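Local coordinates for rubber oxygenase (Streptomyces sp., PDB 5O1L), which cleaves the double bonds of poly(cis-1,4-isoprene) in natural and synthetic rubber oxidatively, using molecular oxygen and a non-covalently bound b-type heme, at residues A77-W82 with G91-D96. Sequence-based numbering, arbitrary orientation.
Sequences ALLKQW and GGLPGD
L78, L79 and L93 form a small leucine cluster, with no hydrogen bond across it, where the last part of helix 72-79 meets the loop that leads into helix 95-104. CD2 of L93 is the shared point: it sits 3.9 Å from CD1 of L78 and equally 3.9 Å from CD2 of L79, and it also approaches CB of L78. The side chains of L79 and L93 cross at about a right angle, and the contact between them is made by these two CD2 methyls. In L93, chi1 of -68° sets CG beside the backbone N, and the CD2 methyl carried on CG makes the contact; leucine suits the place because its branched apolar end touches two other leucines at once. L78 faces the loop more directly, and its two methyls lie against backbone: CD2 is 3.4 Å from O of G91 and CD1 is 3.6 Å from O of G92. Glycine suits position 92, where phi is positive at 99° and a CB would press on the preceding carbonyl oxygen; it would also point toward helix 72-79. In this all-helical protein the two consecutive helices are joined by a loop that folds back, its end packing against the first of them. A type I turn runs from L79 to W82, with W82 N bonded to L79 O at 3.0 Å. P94 takes the N-cap position of helix 95-104, where its own N is not needed as a donor in the helix and the phi of -57° is one the proline ring allows. L79 and L93 are both buried and both touch M101 of helix 95-104, and L79 also reaches M196 of helix 187-204. The L79 side chain lies about 12 Å from the heme, while L78 is partly exposed. Beyond P94, D96 in the first turn of helix 95-104 forms a salt bridge to R69.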
# COMPACT_ATOMS: atom_id res chain seq x y z
N ALA A 77 1.11 14.04 -20.72
CA ALA A 77 -0.10 14.54 -21.34
C ALA A 77 -0.87 13.47 -22.13
O ALA A 77 -2.06 13.49 -22.16
CB ALA A 77 0.28 15.71 -22.26
N LEU A 78 -0.16 12.54 -22.75
CA LEU A 78 -0.81 11.39 -23.42
C LEU A 78 -1.44 10.46 -22.43
O LEU A 78 -2.59 10.07 -22.56
CB LEU A 78 0.21 10.66 -24.25
CG LEU A 78 0.63 11.38 -25.50
CD1 LEU A 78 1.93 10.80 -26.02
CD2 LEU A 78 -0.54 11.30 -26.50
N LEU A 79 -0.72 10.16 -21.36
CA LEU A 79 -1.23 9.19 -20.39
C LEU A 79 -2.36 9.69 -19.55
O LEU A 79 -3.14 8.89 -19.03
CB LEU A 79 -0.11 8.63 -19.57
CG LEU A 79 0.75 7.70 -20.49
CD1 LEU A 79 1.77 7.02 -19.64
CD2 LEU A 79 0.02 6.66 -21.36
N LYS A 80 -2.52 10.99 -19.48
CA LYS A 80 -3.66 11.57 -18.80
C LYS A 80 -4.94 11.07 -19.39
O LYS A 80 -5.92 10.97 -18.71
CB LYS A 80 -3.63 13.12 -18.90
CG LYS A 80 -4.02 13.87 -17.66
CD LYS A 80 -3.61 15.34 -17.78
CE LYS A 80 -4.47 16.05 -18.83
NZ LYS A 80 -4.60 17.53 -18.58
N GLN A 81 -4.93 10.74 -20.69
CA GLN A 81 -6.08 10.26 -21.41
C GLN A 81 -6.38 8.77 -21.22
O GLN A 81 -7.41 8.32 -21.63
CB GLN A 81 -5.89 10.49 -22.93
CG GLN A 81 -5.67 11.96 -23.31
CD GLN A 81 -5.43 12.10 -24.82
OE1 GLN A 81 -4.34 11.78 -25.33
NE2 GLN A 81 -6.41 12.61 -25.55
N TRP A 82 -5.48 8.03 -20.61
CA TRP A 82 -5.61 6.58 -20.43
C TRP A 82 -6.10 6.32 -19.00
O TRP A 82 -5.36 6.51 -18.10
CB TRP A 82 -4.25 5.91 -20.71
CG TRP A 82 -4.37 4.39 -20.72
CD1 TRP A 82 -5.29 3.67 -21.42
CD2 TRP A 82 -3.58 3.44 -19.98
NE1 TRP A 82 -5.12 2.32 -21.19
CE2 TRP A 82 -4.08 2.15 -20.30
CE3 TRP A 82 -2.48 3.54 -19.17
CZ2 TRP A 82 -3.53 1.00 -19.78
CZ3 TRP A 82 -1.95 2.39 -18.63
CH2 TRP A 82 -2.47 1.13 -18.94
N GLY A 91 -2.65 6.99 -28.88
CA GLY A 91 -1.68 6.98 -29.97
C GLY A 91 -0.64 8.05 -29.69
O GLY A 91 -0.91 9.10 -29.03
N GLY A 92 0.55 7.85 -30.24
CA GLY A 92 1.61 8.86 -30.10
C GLY A 92 2.65 8.65 -29.06
O GLY A 92 3.56 9.45 -28.88
N LEU A 93 2.51 7.57 -28.27
CA LEU A 93 3.59 7.25 -27.34
C LEU A 93 4.86 6.86 -28.05
O LEU A 93 4.80 6.25 -29.10
CB LEU A 93 3.12 6.04 -26.48
CG LEU A 93 1.98 6.34 -25.51
CD1 LEU A 93 1.53 4.99 -24.96
CD2 LEU A 93 2.41 7.28 -24.40
N PRO A 94 6.02 7.13 -27.42
CA PRO A 94 7.28 6.58 -27.93
C PRO A 94 7.19 5.07 -28.01
O PRO A 94 6.55 4.44 -27.13
CB PRO A 94 8.32 6.91 -26.86
CG PRO A 94 7.63 7.79 -25.87
CD PRO A 94 6.19 7.81 -26.12
N GLY A 95 7.75 4.49 -29.05
CA GLY A 95 7.56 3.06 -29.34
C GLY A 95 7.99 2.11 -28.25
O GLY A 95 7.30 1.13 -28.04
N ASP A 96 9.12 2.38 -27.63
CA ASP A 96 9.63 1.51 -26.55
C ASP A 96 8.67 1.53 -25.36
O ASP A 96 8.39 0.47 -24.78
CB ASP A 96 11.07 1.83 -26.12
CG ASP A 96 11.35 3.34 -25.81
OD1 ASP A 96 10.46 4.28 -25.88
OD2 ASP A 96 12.55 3.59 -25.44